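Local coordinates for acyl-CoA dehydrogenase (Bacillus subtilis, PDB 5LNX), which catalyses the FAD-dependent oxidation of saturated acyl-CoA thioesters to their 2,3-dehydroacyl-CoA products, passing the electrons to an acceptor, at residues Ala122-His127 with Lys152-Asn157. Numbering follows the deposited sequence.
Sequences ALTEPH and KIFITN. With FAD (flavin-adenine dinucleotide), chain S.
A bend at chi2 (-61°) folds the Lys152 chain back along the 122-127 loop, while Glu125, its CG anti to the carbonyl carbon (chi1 -67°), reaches in extended form to meet it. Lys152 NZ forms a salt bridge with Glu125 OE2 through the anti lone pair of that oxygen, and donates to Leu123 O at 3.0 Å from above the carbonyl plane. Phe167 O also accepts from this buried ammonium, and Thr137 OG1 is hydrogen-bonded to Glu125 OE2. Ile153 N binds Thr124 O at 2.9 Å, tying the loop to the strand. Within the β-domain of the acyl-CoA dehydrogenase fold, the pair illustrates how a clamped loop and strand can present donors to one ring system, here the flavin. From the loop, Leu123 N and Thr124 N both donate to FAD O2, the latter at 2.8 Å, and Thr124 OG1 donates to FAD N1; from the strand, Thr156 OG1 donates to FAD N5 at 2.8 Å. Donors at N1 and O2 would probably stabilise negative charge on the reduced flavin. Ile155 CD1 touches both Ala122 CA (3.8 Å) and FAD C2. Farther along the loop, Ile153 CG2 packs against Pro126 CG, while at the strand's corner the Phe154 ring meets Tyr339 of the second subunit edge-to-face.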
ATOM      1  N   ALA D 122      25.088  18.781  15.442  1.00 32.16           N
ATOM      2  CA  ALA D 122      24.429  19.828  16.223  1.00 29.79           C
ATOM      3  C   ALA D 122      23.505  20.921  15.585  1.00 29.85           C
ATOM      4  O   ALA D 122      23.742  22.140  15.732  1.00 32.89           O
ATOM      5  CB  ALA D 122      25.329  20.486  17.272  1.00 28.58           C
ATOM      6  N   LEU D 123      22.348  20.484  15.097  1.00 27.23           N
ATOM      7  CA  LEU D 123      21.242  21.392  14.682  1.00 23.25           C
ATOM      8  C   LEU D 123      19.982  21.275  15.535  1.00 22.14           C
ATOM      9  O   LEU D 123      19.485  22.271  16.094  1.00 30.49           O
ATOM     10  CB  LEU D 123      20.893  21.098  13.236  1.00 22.63           C
ATOM     11  CG  LEU D 123      19.734  21.836  12.591  1.00 20.40           C
ATOM     12  CD1 LEU D 123      19.921  23.346  12.601  1.00 19.72           C
ATOM     13  CD2 LEU D 123      19.569  21.299  11.177  1.00 20.07           C
ATOM     14  N   THR D 124      19.500  20.051  15.679  1.00 18.83           N
ATOM     15  CA  THR D 124      18.203  19.767  16.318  1.00 17.87           C
ATOM     16  C   THR D 124      18.131  20.123  17.819  1.00 19.26           C
ATOM     17  O   THR D 124      19.114  19.939  18.572  1.00 20.13           O
ATOM     18  CB  THR D 124      17.826  18.265  16.138  1.00 15.69           C
ATOM     19  OG1 THR D 124      17.884  17.955  14.742  1.00 13.54           O
ATOM     20  CG2 THR D 124      16.428  17.946  16.658  1.00 14.26           C
ATOM     21  N   GLU D 125      16.950  20.567  18.240  1.00 18.18           N
ATOM     22  CA  GLU D 125      16.702  21.023  19.621  1.00 21.15           C
ATOM     23  C   GLU D 125      15.328  20.550  20.112  1.00 20.42           C
ATOM     24  O   GLU D 125      14.450  20.278  19.300  1.00 20.78           O
ATOM     25  CB  GLU D 125      16.672  22.563  19.696  1.00 25.26           C
ATOM     26  CG  GLU D 125      17.988  23.275  19.429  1.00 28.41           C
ATOM     27  CD  GLU D 125      17.950  24.762  19.830  1.00 33.69           C
ATOM     28  OE1 GLU D 125      16.892  25.237  20.316  1.00 34.84           O
ATOM     29  OE2 GLU D 125      18.960  25.483  19.633  1.00 32.42           O
ATOM     30  N   PRO D 126      15.118  20.489  21.440  1.00 19.40           N
ATOM     31  CA  PRO D 126      13.842  19.973  21.910  1.00 20.33           C
ATOM     32  C   PRO D 126      12.645  20.634  21.258  1.00 23.58           C
ATOM     33  O   PRO D 126      11.658  19.963  20.967  1.00 28.02           O
ATOM     34  CB  PRO D 126      13.887  20.248  23.415  1.00 19.94           C
ATOM     35  CG  PRO D 126      15.341  20.183  23.765  1.00 18.81           C
ATOM     36  CD  PRO D 126      16.060  20.737  22.557  1.00 19.06           C
ATOM     37  N   HIS D 127      12.757  21.937  21.011  1.00 26.74           N
ATOM     38  CA  HIS D 127      11.666  22.750  20.435  1.00 27.44           C
ATOM     39  C   HIS D 127      11.779  22.973  18.931  1.00 27.02           C
ATOM     40  O   HIS D 127      10.814  23.412  18.303  1.00 28.83           O
ATOM     41  CB  HIS D 127      11.556  24.114  21.160  1.00 25.92           C
ATOM     42  CG  HIS D 127      10.817  24.024  22.445  1.00 28.36           C
ATOM     43  ND1 HIS D 127      11.432  24.177  23.668  1.00 30.88           N
ATOM     44  CD2 HIS D 127       9.544  23.637  22.708  1.00 32.05           C
ATOM     45  CE1 HIS D 127      10.548  23.975  24.631  1.00 30.66           C
ATOM     46  NE2 HIS D 127       9.399  23.621  24.078  1.00 31.40           N
ATOM     47  N   LYS D 152      21.061  21.096  22.623  1.00 36.25           N
ATOM     48  CA  LYS D 152      20.757  20.280  21.446  1.00 32.41           C
ATOM     49  C   LYS D 152      20.228  18.940  21.881  1.00 29.17           C
ATOM     50  O   LYS D 152      20.499  18.490  22.991  1.00 31.50           O
ATOM     51  CB  LYS D 152      21.980  20.134  20.529  1.00 31.35           C
ATOM     52  CG  LYS D 152      22.530  21.464  20.043  1.00 32.12           C
ATOM     53  CD  LYS D 152      21.491  22.224  19.235  1.00 35.30           C
ATOM     54  CE  LYS D 152      21.916  23.637  18.893  1.00 38.02           C
ATOM     55  NZ  LYS D 152      21.124  24.129  17.730  1.00 36.27           N
ATOM     56  N   ILE D 153      19.480  18.305  20.988  1.00 26.48           N
ATOM     57  CA  ILE D 153      18.995  16.930  21.199  1.00 24.78           C
ATOM     58  C   ILE D 153      19.275  15.997  20.010  1.00 22.66           C
ATOM     59  O   ILE D 153      19.602  16.442  18.897  1.00 22.86           O
ATOM     60  CB  ILE D 153      17.465  16.867  21.505  1.00 27.39           C
ATOM     61  CG1 ILE D 153      16.635  17.628  20.472  1.00 27.98           C
ATOM     62  CG2 ILE D 153      17.140  17.401  22.889  1.00 31.69           C
ATOM     63  CD1 ILE D 153      15.168  17.238  20.456  1.00 27.32           C
ATOM     64  N   PHE D 154      19.236  14.696  20.307  1.00 21.21           N
ATOM     65  CA  PHE D 154      19.357  13.604  19.326  1.00 18.29           C
ATOM     66  C   PHE D 154      20.600  13.725  18.461  1.00 19.02           C
ATOM     67  O   PHE D 154      20.490  13.650  17.245  1.00 20.90           O
ATOM     68  CB  PHE D 154      18.151  13.603  18.390  1.00 17.49           C
ATOM     69  CG  PHE D 154      16.826  13.417  19.072  1.00 15.94           C
ATOM     70  CD1 PHE D 154      16.681  12.519  20.092  1.00 15.27           C
ATOM     71  CD2 PHE D 154      15.709  14.111  18.629  1.00 15.05           C
ATOM     72  CE1 PHE D 154      15.457  12.345  20.709  1.00 15.90           C
ATOM     73  CE2 PHE D 154      14.483  13.947  19.230  1.00 15.04           C
ATOM     74  CZ  PHE D 154      14.349  13.055  20.270  1.00 15.69           C
ATOM     75  N   ILE D 155      21.768  13.929  19.060  1.00 19.55           N
ATOM     76  CA  ILE D 155      22.983  14.265  18.284  1.00 21.55           C
ATOM     77  C   ILE D 155      23.846  13.041  18.001  1.00 25.26           C
ATOM     78  O   ILE D 155      24.468  12.461  18.896  1.00 25.56           O
ATOM     79  CB  ILE D 155      23.843  15.338  18.974  1.00 21.65           C
ATOM     80  CG1 ILE D 155      23.019  16.606  19.245  1.00 22.28           C
ATOM     81  CG2 ILE D 155      25.046  15.680  18.120  1.00 20.35           C
ATOM     82  CD1 ILE D 155      22.339  17.171  18.021  1.00 23.29           C
ATOM     83  N   THR D 156      23.862  12.636  16.740  1.00 32.03           N
ATOM     84  CA  THR D 156      24.621  11.452  16.343  1.00 34.04           C
ATOM     85  C   THR D 156      26.070  11.768  16.657  1.00 37.98           C
ATOM     86  O   THR D 156      26.460  12.932  16.652  1.00 43.73           O
ATOM     87  CB  THR D 156      24.483  11.140  14.833  1.00 33.25           C
ATOM     88  OG1 THR D 156      23.111  10.897  14.503  1.00 30.69           O
ATOM     89  CG2 THR D 156      25.300   9.920  14.458  1.00 34.14           C
ATOM     90  N   ASN D 157      26.839  10.724  16.948  1.00 41.02           N
ATOM     91  CA  ASN D 157      28.280  10.837  17.232  1.00 43.74           C
ATOM     92  C   ASN D 157      28.578  11.610  18.536  1.00 42.82           C
ATOM     93  O   ASN D 157      29.698  12.062  18.792  1.00 36.75           O
ATOM     94  CB  ASN D 157      29.033  11.390  16.009  1.00 45.60           C
ATOM     95  CG  ASN D 157      29.158  10.355  14.886  1.00 43.09           C
ATOM     96  OD1 ASN D 157      28.656   9.234  14.996  1.00 39.87           O
ATOM     97  ND2 ASN D 157      29.779  10.752  13.779  1.00 44.73           N
TER
HETATM   98  PA  FAD S 402       8.999  16.694  14.671  1.00 23.70           P
HETATM   99  O1A FAD S 402       9.846  17.323  13.577  1.00 21.20           O
HETATM  100  O2A FAD S 402       8.262  17.479  15.705  1.00 24.11           O
HETATM  101  O5B FAD S 402       7.897  15.840  13.865  1.00 23.76           O
HETATM  102  C5B FAD S 402       6.971  14.937  14.450  1.00 22.85           C
HETATM  103  C4B FAD S 402       6.211  14.311  13.282  1.00 20.47           C
HETATM  104  O4B FAD S 402       5.418  15.338  12.736  1.00 19.65           O
HETATM  105  C3B FAD S 402       7.131  13.810  12.179  1.00 19.26           C
HETATM  106  O3B FAD S 402       6.584  12.656  11.530  1.00 18.05           O
HETATM  107  C2B FAD S 402       7.165  14.932  11.182  1.00 18.83           C
HETATM  108  O2B FAD S 402       7.151  14.424   9.859  1.00 16.52           O
HETATM  109  C1B FAD S 402       5.850  15.604  11.420  1.00 19.49           C
HETATM  110  N9A FAD S 402       5.803  17.039  11.176  1.00 20.07           N
HETATM  111  C8A FAD S 402       6.093  18.054  12.021  1.00 21.10           C
HETATM  112  N7A FAD S 402       5.815  19.251  11.418  1.00 21.71           N
HETATM  113  C5A FAD S 402       5.354  18.979  10.169  1.00 21.00           C
HETATM  114  C6A FAD S 402       4.856  19.714   9.003  1.00 21.76           C
HETATM  115  N6A FAD S 402       4.809  21.055   8.983  1.00 24.15           N
HETATM  116  N1A FAD S 402       4.421  19.008   7.937  1.00 22.26           N
HETATM  117  C2A FAD S 402       4.413  17.668   7.870  1.00 19.46           C
HETATM  118  N3A FAD S 402       4.857  16.936   8.896  1.00 19.74           N
HETATM  119  C4A FAD S 402       5.314  17.515  10.037  1.00 20.60           C
HETATM  120  N1  FAD S 402      19.607  16.018  14.675  1.00 23.31           N
HETATM  121  C2  FAD S 402      20.740  16.690  14.360  1.00 24.04           C
HETATM  122  O2  FAD S 402      20.690  17.927  14.357  1.00 21.94           O
HETATM  123  N3  FAD S 402      21.907  16.089  14.043  1.00 26.15           N
HETATM  124  C4  FAD S 402      22.030  14.756  14.028  1.00 26.86           C
HETATM  125  O4  FAD S 402      23.117  14.199  13.739  1.00 29.24           O
HETATM  126  C4X FAD S 402      20.841  13.956  14.381  1.00 26.08           C
HETATM  127  N5  FAD S 402      20.896  12.607  14.390  1.00 28.69           N
HETATM  128  C5X FAD S 402      19.812  11.876  14.736  1.00 25.87           C
HETATM  129  C6  FAD S 402      19.957  10.514  14.807  1.00 26.07           C
HETATM  130  C7  FAD S 402      18.895   9.701  15.113  1.00 25.20           C
HETATM  131  C7M FAD S 402      19.155   8.218  15.043  1.00 24.31           C
HETATM  132  C8  FAD S 402      17.583  10.324  15.436  1.00 24.49           C
HETATM  133  C8M FAD S 402      16.360   9.521  15.789  1.00 26.11           C
HETATM  134  C9  FAD S 402      17.449  11.691  15.405  1.00 23.59           C
HETATM  135  C9A FAD S 402      18.515  12.516  15.072  1.00 23.53           C
HETATM  136  N10 FAD S 402      18.427  13.946  15.087  1.00 21.40           N
HETATM  137  C10 FAD S 402      19.582  14.678  14.716  1.00 23.54           C
HETATM  138  C1' FAD S 402      17.157  14.642  15.344  1.00 17.21           C
HETATM  139  C2' FAD S 402      16.261  14.517  14.089  1.00 15.39           C
HETATM  140  O2' FAD S 402      16.772  15.189  12.923  1.00 14.28           O
HETATM  141  C3' FAD S 402      14.842  14.972  14.396  1.00 14.32           C
HETATM  142  O3' FAD S 402      14.190  13.926  15.114  1.00 11.87           O
HETATM  143  C4' FAD S 402      14.088  15.343  13.127  1.00 14.90           C
HETATM  144  O4' FAD S 402      14.674  16.528  12.561  1.00 14.83           O
HETATM  145  C5' FAD S 402      12.570  15.540  13.367  1.00 17.01           C
HETATM  146  O5' FAD S 402      12.197  16.426  14.424  1.00 17.39           O
HETATM  147  P   FAD S 402      11.440  15.940  15.786  1.00 20.48           P
HETATM  148  O1P FAD S 402      11.159  17.117  16.702  1.00 20.76           O
HETATM  149  O2P FAD S 402      12.183  14.762  16.356  1.00 20.30           O
HETATM  150  O3P FAD S 402       9.909  15.578  15.414  1.00 22.48           O